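Sulfur oxygenase/reductase (Halothiobacillus neapolitanus, PDB 6QPA) probably catalyses the oxygen-dependent disproportionation of elemental sulfur at a mononuclear iron site. Local coordinates at residues I7-A13 with G113-F119; F42-E46 with M303-R309; Q47-T51 with P73-F77; Q201-A206 with P243-Q248. All coordinates share one frame; numbering follows the deposited sequence.

Contact 1. Residues I7-A13 with G113-F119; sequences IIAINMA and GPWEPYF
Ile-8 and Phe-119 form a hydrogen-bonded antiparallel pair that exchanges two backbone bonds, of which Ile-8 N to Phe-119 O (3.0 Å) is nearly straight. The ladder continues with Ile-10 N to Pro-117 O and then a second reciprocal pair, Met-12 with Trp-115. Proline has no N-H to return to Ile-10 O, and that carbonyl is met instead by Glu-116 CA at 3.3 Å in a CA-H...O contact. Glycine suits position 113, because a side chain there would collide with Met-12 O.

The apolar packing gathers round the Phe-119 ring. Ile-10 lays its CD1 over one face, 3.6 Å from Phe-119 CD1, while the extended Met-12 brings CE to 4.0 Å from Phe-119 CZ. With an alanine in place of Phe-119, Ile-10 CD1 and Met-12 CE would probably lose the ring they rest on, opening a gap next to Leu-254. On the opposite side of the sheet, Ile-7 CG2 touches Tyr-118 CD1 at 3.7 Å.

That side also carries the iron ligand Glu-116, whose CG is anti to its backbone N (chi1 -166°), which takes the carboxylate past the small Ala-9 CB. A water lies 2.8 Å from Glu-116 OE2 and also near Ala-9 O. OE2 binds iron together with His-88 and His-92, completing a triad of two histidines and one carboxylate, and Tyr-118 OH hydrogen-bonds to Glu-89 and to ND1 of His-88.

Strand 7-15 thus lies between strands 74-82 and 110-125; its Ile-10 and Met-12 pack on strand 251-259, and on the other face Tyr-118 meets helix 85-94.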
# COMPACT_ATOMS: atom_id res chain seq x y z
N ILE A 7 -40.71 25.80 -47.19
CA ILE A 7 -41.22 24.63 -46.49
C ILE A 7 -40.07 24.05 -45.67
O ILE A 7 -38.93 24.00 -46.13
CB ILE A 7 -41.73 23.60 -47.53
CG1 ILE A 7 -42.91 24.16 -48.34
CG2 ILE A 7 -42.06 22.27 -46.91
CD1 ILE A 7 -43.99 24.74 -47.52
N ILE A 8 -40.37 23.57 -44.46
CA ILE A 8 -39.34 22.98 -43.62
C ILE A 8 -39.74 21.55 -43.37
O ILE A 8 -40.84 21.29 -42.85
CB ILE A 8 -39.14 23.74 -42.30
CG1 ILE A 8 -38.81 25.20 -42.58
CG2 ILE A 8 -37.94 23.14 -41.50
CD1 ILE A 8 -38.53 25.99 -41.31
N ALA A 9 -38.88 20.62 -43.76
CA ALA A 9 -39.02 19.22 -43.37
C ALA A 9 -38.18 18.99 -42.13
O ALA A 9 -37.01 19.38 -42.08
CB ALA A 9 -38.61 18.27 -44.51
N ILE A 10 -38.79 18.42 -41.10
CA ILE A 10 -38.09 18.16 -39.85
C ILE A 10 -37.97 16.66 -39.69
O ILE A 10 -38.96 15.99 -39.38
CB ILE A 10 -38.78 18.79 -38.63
CG1 ILE A 10 -38.89 20.30 -38.86
CG2 ILE A 10 -37.96 18.47 -37.38
CD1 ILE A 10 -39.60 21.07 -37.71
N ASN A 11 -36.77 16.14 -39.90
CA ASN A 11 -36.49 14.73 -39.65
C ASN A 11 -36.28 14.55 -38.15
O ASN A 11 -35.31 15.06 -37.59
CB ASN A 11 -35.26 14.31 -40.45
CG ASN A 11 -35.11 12.82 -40.51
OD1 ASN A 11 -34.73 12.20 -39.52
ND2 ASN A 11 -35.41 12.24 -41.66
N MET A 12 -37.20 13.84 -37.51
CA MET A 12 -37.21 13.65 -36.06
C MET A 12 -36.81 12.22 -35.76
O MET A 12 -37.41 11.28 -36.29
CB MET A 12 -38.59 13.94 -35.48
CG MET A 12 -39.11 15.33 -35.76
SD MET A 12 -40.87 15.42 -35.40
CE MET A 12 -41.13 17.18 -35.55
N ALA A 13 -35.77 12.07 -34.94
CA ALA A 13 -35.29 10.77 -34.49
C ALA A 13 -34.87 10.87 -33.04
O ALA A 13 -34.62 11.95 -32.52
CB ALA A 13 -34.10 10.28 -35.33
N GLY A 113 -37.82 6.59 -34.58
CA GLY A 113 -37.78 7.38 -35.80
C GLY A 113 -37.07 6.66 -36.93
O GLY A 113 -36.75 5.47 -36.82
N PRO A 114 -36.79 7.36 -38.05
CA PRO A 114 -37.09 8.78 -38.26
C PRO A 114 -38.56 9.00 -38.61
O PRO A 114 -39.21 8.08 -39.10
CB PRO A 114 -36.20 9.16 -39.45
CG PRO A 114 -36.21 7.93 -40.27
CD PRO A 114 -36.20 6.76 -39.26
N TRP A 115 -39.08 10.17 -38.28
CA TRP A 115 -40.39 10.62 -38.71
C TRP A 115 -40.18 12.03 -39.24
O TRP A 115 -39.62 12.87 -38.53
CB TRP A 115 -41.39 10.58 -37.55
CG TRP A 115 -42.81 10.89 -37.90
CD1 TRP A 115 -43.55 11.95 -37.47
CD2 TRP A 115 -43.69 10.10 -38.74
NE1 TRP A 115 -44.83 11.88 -37.98
CE2 TRP A 115 -44.94 10.76 -38.77
CE3 TRP A 115 -43.53 8.90 -39.47
CZ2 TRP A 115 -46.03 10.25 -39.48
CZ3 TRP A 115 -44.61 8.42 -40.20
CH2 TRP A 115 -45.85 9.09 -40.20
N GLU A 116 -40.56 12.28 -40.49
CA GLU A 116 -40.19 13.53 -41.15
C GLU A 116 -41.42 14.27 -41.63
O GLU A 116 -41.80 14.17 -42.82
CB GLU A 116 -39.22 13.29 -42.30
CG GLU A 116 -38.57 14.59 -42.77
CD GLU A 116 -37.66 14.41 -43.95
OE1 GLU A 116 -38.00 13.61 -44.83
OE2 GLU A 116 -36.60 15.06 -44.00
N PRO A 117 -42.07 15.05 -40.77
CA PRO A 117 -43.22 15.85 -41.20
C PRO A 117 -42.77 17.12 -41.92
O PRO A 117 -41.65 17.62 -41.73
CB PRO A 117 -43.94 16.20 -39.89
CG PRO A 117 -43.22 15.41 -38.80
CD PRO A 117 -41.84 15.17 -39.32
N TYR A 118 -43.68 17.65 -42.72
CA TYR A 118 -43.52 18.92 -43.42
C TYR A 118 -44.21 20.04 -42.64
O TYR A 118 -45.31 19.85 -42.11
CB TYR A 118 -44.13 18.84 -44.82
CG TYR A 118 -43.33 18.05 -45.84
CD1 TYR A 118 -42.19 18.59 -46.42
CD2 TYR A 118 -43.77 16.79 -46.29
CE1 TYR A 118 -41.46 17.90 -47.39
CE2 TYR A 118 -43.04 16.09 -47.27
CZ TYR A 118 -41.89 16.66 -47.81
OH TYR A 118 -41.16 16.01 -48.76
N PHE A 119 -43.55 21.20 -42.58
CA PHE A 119 -44.05 22.33 -41.81
C PHE A 119 -44.12 23.59 -42.66
O PHE A 119 -43.21 23.90 -43.43
CB PHE A 119 -43.19 22.61 -40.56
CG PHE A 119 -43.29 21.53 -39.55
CD1 PHE A 119 -42.52 20.40 -39.66
CD2 PHE A 119 -44.21 21.63 -38.51
CE1 PHE A 119 -42.64 19.38 -38.74
CE2 PHE A 119 -44.34 20.62 -37.59
CZ PHE A 119 -43.54 19.48 -37.70
O HOH W 1 -35.10 17.22 -43.03

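Contact 2. Residues F42-E46 with M303-R309; sequences FLGFE and MEQGLWR
Phe-45 and Gln-305 are the hydrogen-bonded pair of a short antiparallel ladder, in which the end of strand 290-305 runs beside strand 42-53. Phe-45 N gives a bond to Gln-305 O (3.1 Å), in the carbonyl plane and on a lone pair, and Gln-305 N returns one to Phe-45 O. The same Gln-305 N sits over the centre of the Phe-45 ring, whose CE2 meets Gln-305 CB at 3.5 Å. Glycine is needed at 44, since a CB would strike Trp-308 CD1 and Gln-305 O.

This ladder belongs to a curled antiparallel sheet, consistent with the dimeric alpha/beta-barrel clan of the family; beyond it the chain turns, bringing the Trp-308 and Arg-309 side chains to Glu-46. The Glu-46 chain bends (chi2 -83°), setting OE2 near the plane of the Trp-308 ring, where NE1 gives it a weak bond of 3.3 Å. Arg-309 NE forms a long salt bridge to Glu-46 OE2 (3.6 Å), though its guanidinium pairs mainly with Glu-258. Glu-46 OE1 and Glu-304 OE2 are 2.6 Å apart, so one acid probably holds a proton; Ser-156 N and Arg-158 also hold Glu-304. Gln-305 NE2 bonds Asp-275 of a third subunit.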
# COMPACT_ATOMS: atom_id res chain seq x y z
N PHE A 42 -32.99 23.26 -52.55
CA PHE A 42 -32.51 23.16 -51.17
C PHE A 42 -31.98 24.49 -50.69
O PHE A 42 -31.10 25.09 -51.33
CB PHE A 42 -31.42 22.10 -51.06
CG PHE A 42 -30.79 22.03 -49.69
CD1 PHE A 42 -31.50 21.55 -48.60
CD2 PHE A 42 -29.48 22.45 -49.49
CE1 PHE A 42 -30.93 21.48 -47.34
CE2 PHE A 42 -28.89 22.39 -48.23
CZ PHE A 42 -29.62 21.90 -47.15
N LEU A 43 -32.50 24.97 -49.56
CA LEU A 43 -32.20 26.31 -49.07
C LEU A 43 -31.36 26.36 -47.79
O LEU A 43 -30.75 27.40 -47.52
CB LEU A 43 -33.51 27.07 -48.83
CG LEU A 43 -34.46 27.14 -50.01
CD1 LEU A 43 -35.77 27.85 -49.61
CD2 LEU A 43 -33.79 27.84 -51.18
N GLY A 44 -31.29 25.27 -47.03
CA GLY A 44 -30.50 25.28 -45.82
C GLY A 44 -30.97 24.21 -44.86
O GLY A 44 -31.88 23.43 -45.15
N PHE A 45 -30.29 24.15 -43.71
CA PHE A 45 -30.58 23.11 -42.75
C PHE A 45 -30.19 23.54 -41.34
O PHE A 45 -29.43 24.50 -41.14
CB PHE A 45 -29.90 21.78 -43.13
CG PHE A 45 -28.41 21.77 -42.95
CD1 PHE A 45 -27.85 21.44 -41.72
CD2 PHE A 45 -27.57 22.06 -44.02
CE1 PHE A 45 -26.45 21.43 -41.54
CE2 PHE A 45 -26.16 22.03 -43.85
CZ PHE A 45 -25.61 21.72 -42.61
N GLU A 46 -30.74 22.83 -40.36
CA GLU A 46 -30.42 22.99 -38.94
C GLU A 46 -30.29 21.60 -38.35
O GLU A 46 -31.22 20.81 -38.46
CB GLU A 46 -31.53 23.75 -38.19
CG GLU A 46 -31.91 25.07 -38.78
CD GLU A 46 -30.98 26.18 -38.35
OE1 GLU A 46 -30.13 25.92 -37.48
OE2 GLU A 46 -31.10 27.31 -38.87
N MET A 303 -24.80 21.99 -36.28
CA MET A 303 -24.33 22.48 -37.57
C MET A 303 -25.47 23.25 -38.17
O MET A 303 -26.63 22.90 -37.94
CB MET A 303 -23.92 21.34 -38.53
CG MET A 303 -22.87 20.39 -37.98
SD MET A 303 -22.22 19.26 -39.23
CE MET A 303 -22.26 17.69 -38.35
N GLU A 304 -25.17 24.33 -38.87
CA GLU A 304 -26.21 25.12 -39.51
C GLU A 304 -25.70 25.61 -40.84
O GLU A 304 -24.53 25.98 -40.97
CB GLU A 304 -26.59 26.35 -38.68
CG GLU A 304 -26.89 26.07 -37.24
CD GLU A 304 -27.29 27.34 -36.52
OE1 GLU A 304 -26.40 27.93 -35.86
OE2 GLU A 304 -28.47 27.74 -36.64
N GLN A 305 -26.57 25.57 -41.84
CA GLN A 305 -26.35 26.36 -43.06
C GLN A 305 -27.58 27.26 -43.11
O GLN A 305 -28.69 26.82 -43.46
CB GLN A 305 -26.08 25.48 -44.30
CG GLN A 305 -27.04 25.52 -45.47
CD GLN A 305 -27.01 26.78 -46.31
OE1 GLN A 305 -26.97 27.91 -45.80
NE2 GLN A 305 -27.06 26.59 -47.62
N GLY A 306 -27.39 28.51 -42.67
CA GLY A 306 -28.51 29.36 -42.34
C GLY A 306 -28.95 30.34 -43.41
O GLY A 306 -29.71 31.26 -43.10
N LEU A 307 -28.53 30.16 -44.67
CA LEU A 307 -28.91 31.15 -45.68
C LEU A 307 -30.41 31.17 -45.95
O LEU A 307 -30.93 32.18 -46.44
CB LEU A 307 -28.12 30.96 -46.96
CG LEU A 307 -26.79 31.70 -46.77
CD1 LEU A 307 -25.61 30.77 -46.42
CD2 LEU A 307 -26.48 32.68 -47.91
N TRP A 308 -31.12 30.09 -45.65
CA TRP A 308 -32.57 30.11 -45.79
C TRP A 308 -33.22 31.21 -44.94
O TRP A 308 -34.28 31.72 -45.29
CB TRP A 308 -33.12 28.75 -45.40
CG TRP A 308 -32.90 28.41 -43.96
CD1 TRP A 308 -31.79 27.85 -43.40
CD2 TRP A 308 -33.82 28.62 -42.88
NE1 TRP A 308 -31.97 27.69 -42.05
CE2 TRP A 308 -33.22 28.14 -41.71
CE3 TRP A 308 -35.12 29.14 -42.81
CZ2 TRP A 308 -33.86 28.19 -40.48
CZ3 TRP A 308 -35.75 29.18 -41.59
CH2 TRP A 308 -35.13 28.70 -40.44
N ARG A 309 -32.60 31.58 -43.81
CA ARG A 309 -33.18 32.62 -42.98
C ARG A 309 -33.22 33.95 -43.69
O ARG A 309 -34.12 34.76 -43.43
CB ARG A 309 -32.39 32.79 -41.70
CG ARG A 309 -32.26 31.56 -40.87
CD ARG A 309 -31.26 31.84 -39.73
NE ARG A 309 -31.50 30.84 -38.74
CZ ARG A 309 -31.83 31.05 -37.48
NH1 ARG A 309 -31.91 32.29 -36.96
NH2 ARG A 309 -32.07 29.99 -36.73

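Contact 3. Residues Q47-T51 with P73-F77; sequences QLLQT and PMGMF
Gln-50 reaches Gly-75 because its side chain is stretched out, CG anti to the backbone N (chi1 180°) and the amide carried straight on from there. The setting is an antiparallel beta ladder between strands 42-53 and 74-82, neighbours in the main sheet, and Leu-48 and Phe-77 form its hydrogen-bonded pair with two reciprocal backbone bonds. Beyond them Gln-50 N binds Gly-75 O at 2.8 Å. The side-chain oxygen OE1 then accepts Gly-75 N at 2.9 Å, in the amide plane on a lone pair, doing the work of a backbone carbonyl; both polar atoms of Gly-75 are thereby gripped by one residue. Glycine suits this place, as a CB would press on OE1. The amide NE2 is held in turn by Gly-52 O. A leucine at Gln-50 would probably leave the Gly-75 N-H without its acceptor and Gly-52 O without the amide it receives.

On the face shared by Leu-49 and Met-76 the packing is apolar. Leu-49 CD1 lies 3.8 Å from Met-76 CG and 4.0 Å from Met-74 CG, flexible thioether chains being well suited to mould round a branched leucine. Met-74, bent at chi3, turns its CE back to 3.4 Å from Gln-50 O.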
# COMPACT_ATOMS: atom_id res chain seq x y z
N GLN A 47 -29.13 21.28 -37.78
CA GLN A 47 -28.95 20.03 -37.07
C GLN A 47 -29.06 20.32 -35.57
O GLN A 47 -28.21 21.00 -34.99
CB GLN A 47 -27.62 19.36 -37.42
CG GLN A 47 -27.52 17.92 -36.89
CD GLN A 47 -26.16 17.28 -37.12
OE1 GLN A 47 -25.12 17.87 -36.82
NE2 GLN A 47 -26.16 16.06 -37.66
N LEU A 48 -30.14 19.84 -34.95
CA LEU A 48 -30.44 20.14 -33.56
C LEU A 48 -30.31 18.88 -32.73
O LEU A 48 -30.93 17.86 -33.04
CB LEU A 48 -31.84 20.71 -33.44
CG LEU A 48 -32.20 21.94 -34.28
CD1 LEU A 48 -33.67 22.31 -34.06
CD2 LEU A 48 -31.32 23.12 -33.88
N LEU A 49 -29.50 18.94 -31.68
CA LEU A 49 -29.33 17.84 -30.74
C LEU A 49 -29.98 18.21 -29.41
O LEU A 49 -29.70 19.28 -28.87
CB LEU A 49 -27.85 17.50 -30.54
CG LEU A 49 -27.61 16.26 -29.67
CD1 LEU A 49 -28.22 15.03 -30.35
CD2 LEU A 49 -26.11 16.05 -29.40
N GLN A 50 -30.85 17.36 -28.90
CA GLN A 50 -31.54 17.71 -27.65
C GLN A 50 -30.57 17.73 -26.48
O GLN A 50 -29.71 16.85 -26.35
CB GLN A 50 -32.68 16.74 -27.36
CG GLN A 50 -33.41 17.08 -26.08
CD GLN A 50 -34.55 16.12 -25.82
OE1 GLN A 50 -34.62 15.04 -26.42
NE2 GLN A 50 -35.45 16.49 -24.94
N THR A 51 -30.69 18.76 -25.63
CA THR A 51 -29.91 18.89 -24.41
C THR A 51 -30.74 18.78 -23.14
O THR A 51 -30.18 18.57 -22.07
CB THR A 51 -29.19 20.24 -24.38
OG1 THR A 51 -30.16 21.29 -24.55
CG2 THR A 51 -28.15 20.32 -25.49
N PRO A 73 -32.93 7.59 -25.06
CA PRO A 73 -32.37 8.34 -26.19
C PRO A 73 -32.51 9.85 -26.07
O PRO A 73 -33.24 10.37 -25.23
CB PRO A 73 -33.21 7.84 -27.37
CG PRO A 73 -34.56 7.61 -26.75
CD PRO A 73 -34.26 7.04 -25.38
N MET A 74 -31.79 10.56 -26.91
CA MET A 74 -31.88 12.01 -27.01
C MET A 74 -32.47 12.37 -28.36
O MET A 74 -32.25 11.66 -29.35
CB MET A 74 -30.50 12.64 -26.82
CG MET A 74 -29.49 12.22 -27.87
SD MET A 74 -27.79 12.44 -27.26
CE MET A 74 -27.94 13.99 -26.40
N GLY A 75 -33.27 13.42 -28.39
CA GLY A 75 -33.86 13.86 -29.64
C GLY A 75 -32.79 14.39 -30.58
O GLY A 75 -31.80 14.99 -30.16
N MET A 76 -32.98 14.14 -31.87
CA MET A 76 -32.12 14.71 -32.90
C MET A 76 -33.03 15.15 -34.03
O MET A 76 -33.68 14.31 -34.66
CB MET A 76 -31.08 13.71 -33.39
CG MET A 76 -29.75 14.36 -33.72
SD MET A 76 -29.62 14.56 -35.49
CE MET A 76 -29.30 12.85 -35.96
N PHE A 77 -33.13 16.45 -34.24
CA PHE A 77 -34.01 17.04 -35.24
C PHE A 77 -33.16 17.67 -36.32
O PHE A 77 -32.32 18.52 -36.01
CB PHE A 77 -34.93 18.12 -34.66
CG PHE A 77 -36.07 17.61 -33.83
CD1 PHE A 77 -36.05 16.33 -33.29
CD2 PHE A 77 -37.16 18.43 -33.58
CE1 PHE A 77 -37.11 15.88 -32.51
CE2 PHE A 77 -38.23 17.98 -32.81
CZ PHE A 77 -38.20 16.69 -32.27

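Contact 4. Residues Q201-A206 with P243-Q248; sequences QFGVSA and PPIPGQ
Val-204 and Ile-245 make the close-packed end of this contact, a hydrogen-bonded antiparallel pair whose CB atoms stand 3.7 Å apart. Val-204 N donates to Ile-245 O at 2.9 Å, whereas the return bond, Ile-245 N to Val-204 O, is longer at 3.3 Å. Ile-245 has CG1 anti to its carbonyl carbon (chi1 -63°), and from there CD1 reaches Ala-206 CB at 3.8 Å; beta-branched chains and a small methyl pack here while the backbone polar atoms are paired in the ladder. Pro-243 fits against the backbone: its CB meets Gly-203 CA at 3.6 Å, a fit that glycine alone permits, because a CB on Gly-203 would run into the proline ring. Pro-243 CG also touches Phe-202 CE2, the two side chains crossing at about a right angle.

Past Gly-247 the two chains diverge, and waters bridge them. One water joins Phe-202 O to Gly-247 N, and a second donates to both Gln-201 O and Gln-248 O. The direct polar link here is from Gln-248 N to Gln-201 OE1 (3.0 Å), with the donor standing well above the amide plane instead of on a lone pair. Pro-246, turned away from strand 193-204, is exposed, though it touches Tyr-235 of its own chain and Asp-291 of a second subunit.

The weakly bonded strand 245-246 pairs with strand 193-204 within this chain, as a short addition to the main sheet. It adjoins the iron site, for Ser-205 OG bonds Glu-89 and its side chain lies against that of the iron ligand His-88.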
# COMPACT_ATOMS: atom_id res chain seq x y z
N GLN A 201 -47.66 21.77 -38.90
CA GLN A 201 -47.51 20.53 -39.65
C GLN A 201 -48.68 20.37 -40.62
O GLN A 201 -49.84 20.45 -40.21
CB GLN A 201 -47.45 19.33 -38.70
CG GLN A 201 -47.38 18.01 -39.50
CD GLN A 201 -47.51 16.74 -38.67
OE1 GLN A 201 -48.08 15.76 -39.15
NE2 GLN A 201 -46.99 16.75 -37.43
N PHE A 202 -48.38 20.14 -41.91
CA PHE A 202 -49.43 19.92 -42.90
C PHE A 202 -49.24 18.63 -43.69
O PHE A 202 -50.03 18.37 -44.59
CB PHE A 202 -49.55 21.12 -43.87
CG PHE A 202 -48.35 21.31 -44.79
CD1 PHE A 202 -47.24 22.03 -44.37
CD2 PHE A 202 -48.35 20.76 -46.06
CE1 PHE A 202 -46.14 22.20 -45.21
CE2 PHE A 202 -47.25 20.92 -46.91
CZ PHE A 202 -46.13 21.64 -46.48
N GLY A 203 -48.25 17.81 -43.36
CA GLY A 203 -48.08 16.54 -44.04
C GLY A 203 -46.79 15.88 -43.59
O GLY A 203 -46.03 16.45 -42.79
N VAL A 204 -46.56 14.67 -44.10
CA VAL A 204 -45.39 13.86 -43.74
C VAL A 204 -44.78 13.25 -44.99
O VAL A 204 -45.51 12.82 -45.90
CB VAL A 204 -45.73 12.75 -42.72
CG1 VAL A 204 -44.47 11.94 -42.37
CG2 VAL A 204 -46.33 13.36 -41.45
N SER A 205 -43.45 13.19 -45.05
CA SER A 205 -42.77 12.51 -46.15
C SER A 205 -42.67 11.03 -45.82
O SER A 205 -42.12 10.65 -44.79
CB SER A 205 -41.39 13.11 -46.39
OG SER A 205 -40.70 12.34 -47.38
N ALA A 206 -43.21 10.18 -46.70
CA ALA A 206 -43.12 8.75 -46.47
C ALA A 206 -41.69 8.27 -46.62
O ALA A 206 -41.15 7.57 -45.74
CB ALA A 206 -44.06 8.02 -47.44
N PRO A 243 -47.37 16.35 -49.72
CA PRO A 243 -46.97 15.25 -48.84
C PRO A 243 -47.86 14.05 -49.07
O PRO A 243 -49.08 14.20 -49.20
CB PRO A 243 -47.16 15.83 -47.43
CG PRO A 243 -47.02 17.35 -47.63
CD PRO A 243 -47.64 17.60 -48.98
N PRO A 244 -47.28 12.85 -49.22
CA PRO A 244 -48.13 11.66 -49.38
C PRO A 244 -48.94 11.35 -48.13
O PRO A 244 -50.11 10.98 -48.21
CB PRO A 244 -47.12 10.53 -49.65
CG PRO A 244 -45.77 11.18 -49.71
CD PRO A 244 -45.85 12.51 -49.10
N ILE A 245 -48.33 11.50 -46.96
CA ILE A 245 -48.98 11.17 -45.70
C ILE A 245 -49.64 12.44 -45.19
O ILE A 245 -49.01 13.50 -45.16
CB ILE A 245 -47.96 10.61 -44.69
CG1 ILE A 245 -47.36 9.31 -45.22
CG2 ILE A 245 -48.59 10.39 -43.32
CD1 ILE A 245 -46.16 8.84 -44.38
N PRO A 246 -50.94 12.41 -44.86
CA PRO A 246 -51.62 13.61 -44.35
C PRO A 246 -51.01 14.10 -43.05
O PRO A 246 -50.44 13.33 -42.27
CB PRO A 246 -53.06 13.14 -44.14
CG PRO A 246 -53.20 11.90 -44.96
CD PRO A 246 -51.84 11.26 -44.99
N GLY A 247 -51.15 15.41 -42.80
CA GLY A 247 -50.78 15.94 -41.50
C GLY A 247 -51.62 15.31 -40.40
O GLY A 247 -52.77 14.92 -40.60
N GLN A 248 -51.03 15.19 -39.22
CA GLN A 248 -51.80 14.60 -38.14
C GLN A 248 -52.92 15.55 -37.72
O GLN A 248 -52.85 16.77 -37.92
CB GLN A 248 -50.93 14.31 -36.94
CG GLN A 248 -50.53 15.57 -36.18
CD GLN A 248 -50.03 15.23 -34.81
OE1 GLN A 248 -48.98 14.59 -34.67
NE2 GLN A 248 -50.80 15.59 -33.78
O HOH W 2 -50.59 18.63 -38.03
O HOH W 3 -53.05 17.09 -44.36

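All four contacts lie in one curled antiparallel sheet. Its strands run 290-305, 42-53, 74-82, 7-15, 110-125, 193-204, then through 251-259 and 159-167 back to 290-305, with 245-246 a short side strand on 193-204. Contacts 2 and 3 share strand 42-53, with centres about 17 Å apart, and strand 7-15 of contact 1 pairs with strand 74-82 of contact 3. Contacts 1 and 4, centres about 9 Å apart, are joined where strand 110-125 meets strand 193-204, beside the iron; contacts 2 and 4 are about 22 Å apart. Along the chain contact 3 falls between the segments of contact 1, while contact 2 spans contacts 3 and 4, joining distant parts into one sheet.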